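Local coordinates for protein polyketide synthase type I (Bacillus amyloliquefaciens, PDB 5KKU) that probably dehydrates acyl intermediates as the double-hotdog dehydratase domain at the N-terminus of a polyketide synthase subunit in the difficidin assembly line, at residues I128-F131 / M132-S136; I224-F227 / C228-P232; S200-A203 / G204-F207; L38-M41 / L42-A46. One frame throughout, in Å; residues are numbered along the deposited sequence.

Contact 1: residues I128-F131 / M132-S136; sequences IEAF and MKNAS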
ATOM      1  N   ILE A 128      -7.044 -21.707   4.738  1.00 20.06           N
ATOM      2  CA  ILE A 128      -7.973 -20.719   4.249  1.00 26.73           C
ATOM      3  C   ILE A 128      -9.416 -21.206   4.326  1.00 30.90           C
ATOM      4  O   ILE A 128     -10.222 -20.506   4.858  1.00 33.15           O
ATOM      5  CB  ILE A 128      -7.592 -20.154   2.873  1.00 30.74           C
ATOM      6  CG1 ILE A 128      -6.503 -19.108   2.988  1.00 30.36           C
ATOM      7  CG2 ILE A 128      -8.725 -19.388   2.241  1.00 22.50           C
ATOM      8  CD1 ILE A 128      -5.204 -19.647   3.398  1.00 25.19           C
ATOM      9  N   GLU A 129      -9.690 -22.369   3.791  1.00 26.60           N
ATOM     10  CA  GLU A 129     -10.992 -22.955   3.826  1.00 25.13           C
ATOM     11  C   GLU A 129     -11.556 -23.109   5.227  1.00 25.00           C
ATOM     12  O   GLU A 129     -12.677 -22.794   5.450  1.00 26.03           O
ATOM     13  CB  GLU A 129     -10.918 -24.323   3.253  1.00 30.99           C
ATOM     14  CG  GLU A 129     -11.111 -24.545   1.802  1.00 36.85           C
ATOM     15  CD  GLU A 129     -11.509 -25.990   1.609  1.00 42.18           C
ATOM     16  OE1 GLU A 129     -10.695 -26.786   1.175  1.00 46.55           O
ATOM     17  OE2 GLU A 129     -12.625 -26.350   1.977  1.00 45.27           O
ATOM     18  N   ALA A 130     -10.757 -23.625   6.114  1.00 22.20           N
ATOM     19  CA  ALA A 130     -11.188 -23.817   7.447  1.00 26.38           C
ATOM     20  C   ALA A 130     -11.494 -22.517   8.163  1.00 25.54           C
ATOM     21  O   ALA A 130     -12.393 -22.466   8.912  1.00 29.91           O
ATOM     22  CB  ALA A 130     -10.191 -24.638   8.217  1.00 20.50           C
ATOM     23  N   PHE A 131     -10.699 -21.486   7.905  1.00 28.14           N
ATOM     24  CA  PHE A 131     -10.915 -20.167   8.472  1.00 27.29           C
ATOM     25  C   PHE A 131     -12.250 -19.624   8.044  1.00 22.95           C
ATOM     26  O   PHE A 131     -12.970 -19.132   8.831  1.00 27.25           O
ATOM     27  CB  PHE A 131      -9.815 -19.177   8.112  1.00 21.93           C
ATOM     28  CG  PHE A 131      -9.805 -17.950   8.975  1.00 27.00           C
ATOM     29  CD1 PHE A 131     -10.612 -16.880   8.698  1.00 25.28           C
ATOM     30  CD2 PHE A 131      -8.993 -17.874  10.065  1.00 22.00           C
ATOM     31  CE1 PHE A 131     -10.634 -15.782   9.505  1.00 25.73           C
ATOM     32  CE2 PHE A 131      -8.990 -16.780  10.859  1.00 23.22           C
ATOM     33  CZ  PHE A 131      -9.804 -15.717  10.575  1.00 23.14           C
ATOM     34  N   MET A 132     -12.546 -19.715   6.769  1.00 23.38           N
ATOM     35  CA  MET A 132     -13.804 -19.226   6.223  1.00 27.04           C
ATOM     36  C   MET A 132     -15.045 -19.948   6.733  1.00 27.75           C
ATOM     37  O   MET A 132     -15.996 -19.337   7.101  1.00 22.66           O
ATOM     38  CB  MET A 132     -13.793 -19.260   4.710  1.00 28.95           C
ATOM     39  CG  MET A 132     -12.975 -18.194   4.015  1.00 33.39           C
ATOM     40  SD  MET A 132     -12.763 -18.521   2.268  1.00 44.78           S
ATOM     41  CE  MET A 132     -12.297 -16.960   1.637  1.00 30.17           C
ATOM     42  N   LYS A 133     -14.999 -21.274   6.768  1.00 26.04           N
ATOM     43  CA  LYS A 133     -16.108 -22.097   7.190  1.00 20.52           C
ATOM     44  C   LYS A 133     -16.368 -22.041   8.661  1.00 20.34           C
ATOM     45  O   LYS A 133     -17.423 -22.255   9.084  1.00 21.68           O
ATOM     46  CB  LYS A 133     -15.924 -23.532   6.756  1.00 17.49           C
ATOM     47  CG  LYS A 133     -16.034 -23.728   5.273  1.00 27.52           C
ATOM     48  CD  LYS A 133     -15.690 -25.108   4.814  1.00 23.61           C
ATOM     49  CE  LYS A 133     -16.237 -25.357   3.446  1.00 26.56           C
ATOM     50  NZ  LYS A 133     -15.514 -26.429   2.732  1.00 33.43           N
ATOM     51  N   ASN A 134     -15.366 -21.699   9.421  1.00 20.11           N
ATOM     52  CA  ASN A 134     -15.524 -21.622  10.827  1.00 19.35           C
ATOM     53  C   ASN A 134     -15.469 -20.215  11.392  1.00 19.97           C
ATOM     54  O   ASN A 134     -15.353 -20.021  12.533  1.00 24.89           O
ATOM     55  CB  ASN A 134     -14.540 -22.544  11.467  1.00 22.22           C
ATOM     56  CG  ASN A 134     -14.699 -23.961  11.010  1.00 23.96           C
ATOM     57  OD1 ASN A 134     -15.745 -24.502  11.012  1.00 31.80           O
ATOM     58  ND2 ASN A 134     -13.647 -24.543  10.637  1.00 28.41           N
ATOM     59  N   ALA A 135     -15.519 -19.356  10.408  1.00 25.21           N
ATOM     60  CA  ALA A 135     -15.889 -18.044  10.536  1.00 28.81           C
ATOM     61  C   ALA A 135     -17.235 -17.916  11.155  1.00 26.66           C
ATOM     62  O   ALA A 135     -18.223 -18.509  11.085  1.00 33.82           O
ATOM     63  CB  ALA A 135     -15.724 -17.204   9.294  1.00 25.51           C
ATOM     64  N   SER A 136     -16.970 -16.964  12.041  1.00 22.81           N
ATOM     65  CA  SER A 136     -17.744 -16.293  13.072  1.00 27.28           C
ATOM     66  C   SER A 136     -18.511 -15.001  12.665  1.00 24.77           C
ATOM     67  O   SER A 136     -19.662 -14.869  12.977  1.00 31.54           O
ATOM     68  CB  SER A 136     -16.781 -16.060  14.219  1.00 25.06           C
ATOM     69  OG  SER A 136     -17.262 -15.206  15.132  1.00 30.22           O
TER
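Lys133 NZ meets Glu129 OE2 at 3.0 Å, a salt bridge between neighbours one turn apart on the short helix 128-133. The ammonium arrives nearly along the C-O bond of that carboxylate oxygen. Both chains lean the same way along the helix surface; that of Lys133 is extended beyond CG, and its CG passes 3.5 Å from Glu129 O, which sets the aliphatic part of the chain beside that carbonyl. Beneath the ion pair run the backbone bonds from Met132 N to Ile128 O, Lys133 N to Glu129 O and Asn134 N to Ala130 O. The last is the most bent, with an N-H...O angle of 137°, as Asn134 is the first residue to leave helical geometry. On the inner side Met132 SD lies 4.1 Å from Ile128 CG2, the two side chains running side by side. Phe131, with CG anti to the backbone N (chi1 -164°), lays its ring on Tyr166, Leu168 and Leu174 of the strands below, while Tyr238 receives Ile128 and Met132. The helix is thus amphipathic: its apolar side is seated on strands of the C-terminal hotdog, and the charges of the exposed Glu129 and Lys133 are paired with each other on the solvent side.

Contact 2: residues I224-F227 / C228-P232; sequences IDRF and CMYQP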
ATOM      1  N   ILE A 224       6.400   1.639   7.764  1.00 19.06           N
ATOM      2  CA  ILE A 224       6.232   0.198   7.730  1.00 19.45           C
ATOM      3  C   ILE A 224       7.541  -0.359   8.196  1.00 24.28           C
ATOM      4  O   ILE A 224       8.520  -0.002   7.656  1.00 25.51           O
ATOM      5  CB  ILE A 224       5.859  -0.370   6.327  1.00 23.73           C
ATOM      6  CG1 ILE A 224       4.424  -0.070   5.951  1.00 23.96           C
ATOM      7  CG2 ILE A 224       6.054  -1.866   6.245  1.00 21.78           C
ATOM      8  CD1 ILE A 224       4.054  -0.427   4.539  1.00 27.72           C
ATOM      9  N   ASP A 225       7.569  -1.184   9.202  1.00 23.75           N
ATOM     10  CA  ASP A 225       8.845  -1.672   9.696  1.00 23.20           C
ATOM     11  C   ASP A 225       9.488  -2.611   8.712  1.00 24.04           C
ATOM     12  O   ASP A 225      10.626  -2.496   8.413  1.00 20.27           O
ATOM     13  CB  ASP A 225       8.737  -2.301  11.063  1.00 21.34           C
ATOM     14  CG  ASP A 225       8.934  -1.326  12.164  1.00 31.34           C
ATOM     15  OD1 ASP A 225       9.005  -0.122  11.923  1.00 35.35           O
ATOM     16  OD2 ASP A 225       9.010  -1.727  13.311  1.00 37.85           O
ATOM     17  N   ARG A 226       8.719  -3.550   8.190  1.00 23.18           N
ATOM     18  CA  ARG A 226       9.182  -4.446   7.175  1.00 22.58           C
ATOM     19  C   ARG A 226       8.093  -4.893   6.238  1.00 23.65           C
ATOM     20  O   ARG A 226       7.020  -5.208   6.673  1.00 22.98           O
ATOM     21  CB  ARG A 226       9.910  -5.655   7.763  1.00 22.92           C
ATOM     22  CG  ARG A 226      10.398  -6.613   6.711  1.00 26.00           C
ATOM     23  CD  ARG A 226      11.280  -7.730   7.214  1.00 34.61           C
ATOM     24  NE  ARG A 226      10.480  -8.900   7.473  1.00 36.27           N
ATOM     25  CZ  ARG A 226      10.425  -9.945   6.691  1.00 32.73           C
ATOM     26  NH1 ARG A 226      11.169 -10.015   5.622  1.00 35.04           N
ATOM     27  NH2 ARG A 226       9.648 -10.918   7.013  1.00 29.58           N
ATOM     28  N   PHE A 227       8.383  -4.914   4.955  1.00 13.98           N
ATOM     29  CA  PHE A 227       7.538  -5.516   3.962  1.00 23.37           C
ATOM     30  C   PHE A 227       8.362  -6.392   3.055  1.00 27.31           C
ATOM     31  O   PHE A 227       9.410  -6.020   2.643  1.00 24.93           O
ATOM     32  CB  PHE A 227       6.776  -4.478   3.147  1.00 20.31           C
ATOM     33  CG  PHE A 227       5.706  -5.049   2.304  1.00 21.71           C
ATOM     34  CD1 PHE A 227       5.980  -5.498   1.069  1.00 20.26           C
ATOM     35  CD2 PHE A 227       4.397  -5.126   2.759  1.00 21.93           C
ATOM     36  CE1 PHE A 227       5.001  -6.047   0.288  1.00 23.01           C
ATOM     37  CE2 PHE A 227       3.410  -5.658   1.970  1.00 17.20           C
ATOM     38  CZ  PHE A 227       3.721  -6.126   0.734  1.00 20.46           C
ATOM     39  N   CYS A 228       7.892  -7.570   2.750  1.00 23.93           N
ATOM     40  CA  CYS A 228       8.665  -8.497   1.985  1.00 24.00           C
ATOM     41  C   CYS A 228       7.791  -9.335   1.067  1.00 27.98           C
ATOM     42  O   CYS A 228       6.909  -9.975   1.533  1.00 28.68           O
ATOM     43  CB  CYS A 228       9.466  -9.371   2.939  1.00 28.09           C
ATOM     44  SG  CYS A 228      10.531 -10.583   2.209  1.00 35.95           S
ATOM     45  N   MET A 229       7.854  -9.427  -0.189  1.00 27.76           N
ATOM     46  CA  MET A 229       7.233 -10.213  -1.258  1.00 29.87           C
ATOM     47  C   MET A 229       7.904 -11.569  -1.388  1.00 30.54           C
ATOM     48  O   MET A 229       9.112 -11.649  -1.604  1.00 36.56           O
ATOM     49  CB  MET A 229       7.295  -9.477  -2.601  1.00 30.57           C
ATOM     50  CG  MET A 229       6.476  -8.199  -2.668  1.00 34.57           C
ATOM     51  SD  MET A 229       4.716  -8.481  -2.379  1.00 35.87           S
ATOM     52  CE  MET A 229       4.273  -9.435  -3.830  1.00 25.47           C
ATOM     53  N   TYR A 230       7.235 -12.661  -1.180  1.00 30.58           N
ATOM     54  CA  TYR A 230       7.986 -13.860  -1.375  1.00 27.60           C
ATOM     55  C   TYR A 230       7.614 -14.496  -2.694  1.00 28.68           C
ATOM     56  O   TYR A 230       8.395 -15.149  -3.305  1.00 35.83           O
ATOM     57  CB  TYR A 230       7.825 -14.806  -0.232  1.00 24.56           C
ATOM     58  CG  TYR A 230       8.372 -14.328   1.036  1.00 27.74           C
ATOM     59  CD1 TYR A 230       9.691 -14.523   1.375  1.00 33.66           C
ATOM     60  CD2 TYR A 230       7.572 -13.694   1.931  1.00 29.82           C
ATOM     61  CE1 TYR A 230      10.180 -14.100   2.577  1.00 29.55           C
ATOM     62  CE2 TYR A 230       8.051 -13.278   3.125  1.00 31.16           C
ATOM     63  CZ  TYR A 230       9.339 -13.485   3.441  1.00 32.10           C
ATOM     64  OH  TYR A 230       9.741 -13.025   4.620  1.00 33.83           O
ATOM     65  N   GLN A 231       6.417 -14.214  -3.154  1.00 26.60           N
ATOM     66  CA  GLN A 231       5.890 -14.793  -4.357  1.00 29.42           C
ATOM     67  C   GLN A 231       4.966 -13.796  -5.033  1.00 33.02           C
ATOM     68  O   GLN A 231       4.449 -12.918  -4.395  1.00 27.26           O
ATOM     69  CB  GLN A 231       5.122 -16.046  -4.020  1.00 34.51           C
ATOM     70  CG  GLN A 231       5.501 -17.265  -4.816  1.00 52.78           C
ATOM     71  CD  GLN A 231       6.770 -17.939  -4.363  1.00 48.94           C
ATOM     72  OE1 GLN A 231       7.154 -17.832  -3.222  1.00 47.00           O
ATOM     73  NE2 GLN A 231       7.408 -18.644  -5.265  1.00 50.11           N
ATOM     74  N   PRO A 232       4.750 -13.922  -6.323  1.00 26.93           N
ATOM     75  CA  PRO A 232       3.844 -13.020  -7.023  1.00 28.29           C
ATOM     76  C   PRO A 232       2.394 -13.279  -6.712  1.00 30.18           C
ATOM     77  O   PRO A 232       2.042 -14.385  -6.463  1.00 32.19           O
ATOM     78  CB  PRO A 232       4.124 -13.310  -8.477  1.00 29.65           C
ATOM     79  CG  PRO A 232       4.670 -14.671  -8.480  1.00 34.49           C
ATOM     80  CD  PRO A 232       5.427 -14.835  -7.229  1.00 27.14           C
TER
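Arg226 and Tyr230 meet on one side of the strand, where the phenol oxygen lies at the edge of the guanidinium and near its plane. Arg226 NH1 gives Tyr230 OH a weak hydrogen bond of 3.5 Å, and NH2 is 3.2 Å from the same oxygen. The two side chains cross at about a right angle, their planes 66° apart. Cys228 is tucked between them: its CB is 3.2 Å from Arg226 NH1, and its SG sits over one face of the Tyr230 ring, 3.3 Å above the plane and toward the rim. On the other side Met229 SD approaches the edge of the Phe227 ring, 3.6 Å from CE1 and 4.9 Å from the centroid, a Met-aromatic contact. Bends at chi2 and chi3 (-60° and -67°) bring the sulfur to that edge. Further out, Glu275 takes both Arg226 NH2 and Tyr230 OH, while Glu56 and Glu277 form salt bridges with NH1 and NE. Asp225 and Arg226 together face Glu277 in a classic beta bulge. Three carboxylates thus satisfy NE, NH1 and NH2 and fix the guanidinium's rotation; Glu275 and Glu277 share the C-terminal hotdog with Arg226, whereas the bridge to Glu56 crosses to the N-terminal one.

Contact 3: residues S200-A203 / G204-F207; sequences STLA and GSSF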
ATOM      1  N   SER A 200      -5.080  -4.171   1.121  1.00 16.98           N
ATOM      2  CA  SER A 200      -4.482  -4.869   2.223  1.00 24.11           C
ATOM      3  C   SER A 200      -4.151  -4.000   3.415  1.00 20.68           C
ATOM      4  O   SER A 200      -4.111  -4.473   4.487  1.00 23.87           O
ATOM      5  CB  SER A 200      -3.263  -5.633   1.782  1.00 16.06           C
ATOM      6  OG  SER A 200      -3.606  -6.600   0.882  1.00 16.96           O
ATOM      7  N   THR A 201      -3.912  -2.723   3.175  1.00 19.79           N
ATOM      8  CA  THR A 201      -3.720  -1.783   4.253  1.00 21.33           C
ATOM      9  C   THR A 201      -4.952  -1.567   5.085  1.00 24.27           C
ATOM     10  O   THR A 201      -4.882  -0.939   6.078  1.00 25.76           O
ATOM     11  CB  THR A 201      -3.201  -0.409   3.846  1.00 19.81           C
ATOM     12  OG1 THR A 201      -4.228   0.355   3.251  1.00 18.65           O
ATOM     13  CG2 THR A 201      -2.078  -0.505   2.978  1.00 21.75           C
ATOM     14  N   LEU A 202      -6.054  -2.145   4.667  1.00 27.41           N
ATOM     15  CA  LEU A 202      -7.291  -2.089   5.364  1.00 24.70           C
ATOM     16  C   LEU A 202      -7.435  -3.213   6.342  1.00 29.20           C
ATOM     17  O   LEU A 202      -8.436  -3.343   6.937  1.00 30.55           O
ATOM     18  CB  LEU A 202      -8.433  -2.124   4.378  1.00 20.04           C
ATOM     19  CG  LEU A 202      -8.598  -0.897   3.508  1.00 26.96           C
ATOM     20  CD1 LEU A 202      -9.702  -1.039   2.509  1.00 30.35           C
ATOM     21  CD2 LEU A 202      -8.878   0.307   4.359  1.00 25.76           C
ATOM     22  N   ALA A 203      -6.410  -4.021   6.495  1.00 26.95           N
ATOM     23  CA  ALA A 203      -6.407  -5.088   7.495  1.00 29.58           C
ATOM     24  C   ALA A 203      -6.719  -4.649   8.923  1.00 29.19           C
ATOM     25  O   ALA A 203      -6.229  -3.672   9.399  1.00 27.88           O
ATOM     26  CB  ALA A 203      -5.110  -5.846   7.463  1.00 27.67           C
ATOM     27  N   GLY A 204      -7.585  -5.389   9.562  1.00 29.99           N
ATOM     28  CA  GLY A 204      -7.963  -5.109  10.918  1.00 29.66           C
ATOM     29  C   GLY A 204      -9.155  -4.221  11.025  1.00 37.12           C
ATOM     30  O   GLY A 204      -9.543  -3.919  12.085  1.00 35.53           O
ATOM     31  N   SER A 205      -9.723  -3.806   9.907  1.00 35.29           N
ATOM     32  CA  SER A 205     -10.892  -2.965   9.938  1.00 37.27           C
ATOM     33  C   SER A 205     -12.082  -3.597  10.657  1.00 39.64           C
ATOM     34  O   SER A 205     -12.858  -2.919  11.275  1.00 38.47           O
ATOM     35  CB  SER A 205     -11.296  -2.563   8.546  1.00 35.35           C
ATOM     36  OG  SER A 205     -10.336  -1.744   7.957  1.00 39.87           O
ATOM     37  N   SER A 206     -12.245  -4.887  10.570  1.00 39.14           N
ATOM     38  CA  SER A 206     -13.316  -5.539  11.244  1.00 36.05           C
ATOM     39  C   SER A 206     -13.101  -5.469  12.744  1.00 36.95           C
ATOM     40  O   SER A 206     -14.000  -5.466  13.501  1.00 41.46           O
ATOM     41  CB  SER A 206     -13.386  -6.973  10.758  1.00 33.01           C
ATOM     42  OG  SER A 206     -12.566  -7.816  11.511  1.00 32.49           O
ATOM     43  N   PHE A 207     -11.877  -5.463  13.194  1.00 37.94           N
ATOM     44  CA  PHE A 207     -11.678  -5.292  14.605  1.00 39.59           C
ATOM     45  C   PHE A 207     -12.020  -3.855  14.853  1.00 49.50           C
ATOM     46  O   PHE A 207     -11.418  -3.000  14.259  1.00 51.80           O
ATOM     47  CB  PHE A 207     -10.240  -5.471  14.985  1.00 34.29           C
ATOM     48  CG  PHE A 207      -9.672  -6.798  14.639  1.00 35.67           C
ATOM     49  CD1 PHE A 207     -10.339  -7.951  14.942  1.00 31.28           C
ATOM     50  CD2 PHE A 207      -8.459  -6.877  14.054  1.00 28.98           C
ATOM     51  CE1 PHE A 207      -9.794  -9.153  14.654  1.00 29.17           C
ATOM     52  CE2 PHE A 207      -7.920  -8.070  13.757  1.00 31.77           C
ATOM     53  CZ  PHE A 207      -8.593  -9.212  14.045  1.00 28.10           C
TER
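Leu202 and Ser205 are joined twice, through the backbone N and the hydroxyl of the serine, in the loop that follows helix 194-200. The path to this contact starts at Ser200, the last residue of that helix, whose O accepts Ala203 N at 3.1 Å and closes a type I turn. Ser200 OG is bound to Thr239 OG1, fastening the helix end to strand 236-248. Thr201 continues the turn and leads into Leu202, where a second turn opens, of type II and running to Ser205. Its closing bond, Ser205 N to Leu202 O, is 3.3 Å with an N-H...O angle of 146°. Ser205 OG donates to the same oxygen at 2.7 Å. It can do so because it stands beside its own backbone N (chi1 -66°), and both donors come from one face of the carbonyl plane. The same placement leaves Ser205 OG 4.1 Å from Leu202 CB. Ala203, second residue of the type II turn, packs its methyl on Ser241, Phe263 and Met175. Gly204 comes next with a positive phi of 92°, as is usual for glycine at the third position of such a turn; its N is bonded to Glu173 OE1. The side chain of Leu202 lies about 6 Å from that of Asp198, the predicted proton donor. With two donors sharing one carbonyl oxygen, the type II turn and the rotation of the Ser205 hydroxyl are fixed together, close to the predicted catalytic residue.

Contact 4: residues L38-M41 / L42-A46; sequences LIDM and LYRLA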
ATOM      1  N   LEU A  38       4.035   2.700  -4.149  1.00 28.47           N
ATOM      2  CA  LEU A  38       5.467   2.842  -4.307  1.00 24.29           C
ATOM      3  C   LEU A  38       6.247   1.607  -3.950  1.00 26.55           C
ATOM      4  O   LEU A  38       7.331   1.410  -4.414  1.00 25.47           O
ATOM      5  CB  LEU A  38       5.986   4.052  -3.568  1.00 18.97           C
ATOM      6  CG  LEU A  38       5.274   5.364  -3.862  1.00 23.84           C
ATOM      7  CD1 LEU A  38       5.670   6.367  -2.855  1.00 23.84           C
ATOM      8  CD2 LEU A  38       5.499   5.904  -5.243  1.00 19.79           C
ATOM      9  N   ILE A  39       5.671   0.750  -3.140  1.00 23.02           N
ATOM     10  CA  ILE A  39       6.270  -0.524  -2.831  1.00 28.21           C
ATOM     11  C   ILE A  39       6.469  -1.349  -4.117  1.00 24.66           C
ATOM     12  O   ILE A  39       7.506  -1.930  -4.321  1.00 26.15           O
ATOM     13  CB  ILE A  39       5.467  -1.317  -1.765  1.00 23.53           C
ATOM     14  CG1 ILE A  39       5.655  -0.726  -0.386  1.00 22.62           C
ATOM     15  CG2 ILE A  39       5.853  -2.772  -1.730  1.00 22.49           C
ATOM     16  CD1 ILE A  39       4.700  -1.179   0.665  1.00 20.21           C
ATOM     17  N   ASP A  40       5.467  -1.346  -4.990  1.00 24.33           N
ATOM     18  CA  ASP A  40       5.558  -2.016  -6.287  1.00 24.77           C
ATOM     19  C   ASP A  40       6.632  -1.393  -7.135  1.00 26.42           C
ATOM     20  O   ASP A  40       7.353  -2.045  -7.799  1.00 33.76           O
ATOM     21  CB  ASP A  40       4.240  -1.979  -7.037  1.00 23.44           C
ATOM     22  CG  ASP A  40       4.352  -2.429  -8.473  1.00 26.28           C
ATOM     23  OD1 ASP A  40       4.426  -3.585  -8.786  1.00 23.52           O
ATOM     24  OD2 ASP A  40       4.399  -1.576  -9.305  1.00 29.71           O
ATOM     25  N   MET A  41       6.711  -0.086  -7.151  1.00 26.14           N
ATOM     26  CA  MET A  41       7.696   0.603  -7.961  1.00 24.79           C
ATOM     27  C   MET A  41       9.097   0.178  -7.600  1.00 25.83           C
ATOM     28  O   MET A  41       9.864  -0.053  -8.463  1.00 27.32           O
ATOM     29  CB  MET A  41       7.483   2.119  -7.883  1.00 21.34           C
ATOM     30  CG  MET A  41       8.527   3.078  -8.397  1.00 18.66           C
ATOM     31  SD  MET A  41       8.001   4.789  -8.426  1.00 26.02           S
ATOM     32  CE  MET A  41       6.526   4.580  -9.294  1.00 20.22           C
ATOM     33  N   LEU A  42       9.392   0.108  -6.320  1.00 23.66           N
ATOM     34  CA  LEU A  42      10.696  -0.278  -5.845  1.00 28.45           C
ATOM     35  C   LEU A  42      11.072  -1.681  -6.262  1.00 26.62           C
ATOM     36  O   LEU A  42      12.150  -1.913  -6.657  1.00 28.01           O
ATOM     37  CB  LEU A  42      10.810  -0.132  -4.350  1.00 23.70           C
ATOM     38  CG  LEU A  42      11.408   1.173  -3.906  1.00 28.13           C
ATOM     39  CD1 LEU A  42      10.435   2.295  -4.071  1.00 26.72           C
ATOM     40  CD2 LEU A  42      11.870   1.074  -2.486  1.00 30.54           C
ATOM     41  N   TYR A  43      10.125  -2.585  -6.182  1.00 29.33           N
ATOM     42  CA  TYR A  43      10.331  -3.938  -6.596  1.00 27.66           C
ATOM     43  C   TYR A  43      10.552  -4.064  -8.101  1.00 29.37           C
ATOM     44  O   TYR A  43      11.331  -4.849  -8.491  1.00 29.88           O
ATOM     45  CB  TYR A  43       9.182  -4.828  -6.139  1.00 27.20           C
ATOM     46  CG  TYR A  43       9.385  -5.451  -4.791  1.00 28.48           C
ATOM     47  CD1 TYR A  43      10.139  -6.573  -4.636  1.00 22.70           C
ATOM     48  CD2 TYR A  43       8.843  -4.888  -3.663  1.00 30.66           C
ATOM     49  CE1 TYR A  43      10.320  -7.125  -3.408  1.00 24.47           C
ATOM     50  CE2 TYR A  43       9.017  -5.441  -2.438  1.00 24.30           C
ATOM     51  CZ  TYR A  43       9.740  -6.570  -2.336  1.00 26.58           C
ATOM     52  OH  TYR A  43       9.941  -7.102  -1.145  1.00 32.29           O
ATOM     53  N   ARG A  44       9.869  -3.272  -8.914  1.00 24.44           N
ATOM     54  CA  ARG A  44      10.085  -3.314 -10.330  1.00 27.23           C
ATOM     55  C   ARG A  44      11.463  -2.792 -10.684  1.00 30.64           C
ATOM     56  O   ARG A  44      12.112  -3.347 -11.507  1.00 31.96           O
ATOM     57  CB  ARG A  44       9.057  -2.527 -11.116  1.00 24.79           C
ATOM     58  CG  ARG A  44       7.626  -2.944 -10.976  1.00 30.51           C
ATOM     59  CD  ARG A  44       6.721  -2.180 -11.917  1.00 28.49           C
ATOM     60  NE  ARG A  44       7.162  -0.818 -12.160  1.00 26.31           N
ATOM     61  CZ  ARG A  44       6.586   0.229 -11.647  1.00 30.57           C
ATOM     62  NH1 ARG A  44       5.566   0.061 -10.873  1.00 33.91           N
ATOM     63  NH2 ARG A  44       7.021   1.419 -11.877  1.00 26.19           N
ATOM     64  N   LEU A  45      11.866  -1.695 -10.063  1.00 31.01           N
ATOM     65  CA  LEU A  45      13.136  -1.043 -10.307  1.00 30.23           C
ATOM     66  C   LEU A  45      14.311  -1.804  -9.742  1.00 35.49           C
ATOM     67  O   LEU A  45      15.319  -1.846 -10.355  1.00 38.65           O
ATOM     68  CB  LEU A  45      13.152   0.372  -9.752  1.00 20.88           C
ATOM     69  CG  LEU A  45      12.307   1.394 -10.477  1.00 26.92           C
ATOM     70  CD1 LEU A  45      12.459   2.740  -9.879  1.00 23.53           C
ATOM     71  CD2 LEU A  45      12.629   1.456 -11.938  1.00 31.86           C
ATOM     72  N   ALA A  46      14.180  -2.356  -8.556  1.00 30.68           N
ATOM     73  CA  ALA A  46      15.241  -3.126  -7.979  1.00 31.34           C
ATOM     74  C   ALA A  46      15.680  -4.174  -8.966  1.00 40.52           C
ATOM     75  O   ALA A  46      16.821  -4.358  -9.189  1.00 43.78           O
ATOM     76  CB  ALA A  46      14.790  -3.790  -6.707  1.00 29.02           C
TER
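Tyr43 lies alongside Ile39 on the tightly packed side of helix 37-49, both side chains pointing the same way. Ile39 CG2 is 4.1 Å from Tyr43 CD2, and Ile39 O lies at the ring edge, in its plane, 3.3 Å from CD2. One residue earlier, Leu42 brings CD1 to 3.2 Å from Leu38 O. Buried Met41 meets partly exposed Leu45, with CG and CD1 4.2 Å apart. Towards the more open side stands Arg44, which is also partly exposed. Its NH1 meets Asp40 OD2 in a salt bridge modelled at 2.5 Å, a length probably too short to take literally, nearly along the C-O bond and in the guanidinium plane. A bend at chi3 (-33°) curls the arginine back across the helix, and Met41 CA lies 3.6 Å above the guanidinium plane, toward the rim. The carboxylate is turned 49° from the guanidinium and uses its other oxygen, OD1, for Ala192 N, so that buried Asp40 is served on both oxygens. Around the helix, Leu38 and Leu42 pack on strands 86-97 and 107-116, while Met41 and Leu45 lie on strand 73-83, as the central helix of a hotdog lies against its wrapping sheet. Tyr43 OH reaches Ile55 O and Met229 N, and Asp40 and Arg44 face the loop around Lys191, which belongs to the C-terminal hotdog.

How the contacts relate
Contacts 2 and 4 are the buried pair and the only two that touch: Phe227 CD1 packs 3.9 Å from Ile39 CG2, where strand 219-229 of the C-terminal hotdog meets the central helix of the N-terminal one. Contact 3 is partly buried, about 6 Å from contact 2 at nearest atoms, and relies on backbone turns rather than side-chain packing. Contact 1 lies on the periphery, its centre about 33 Å from that of contact 4. Both helices carry a salt bridge between residues one turn apart, but Glu129-Lys133 is exposed whereas Asp40 is buried; in contact 2 the arginine instead draws its acids from neighbouring strands.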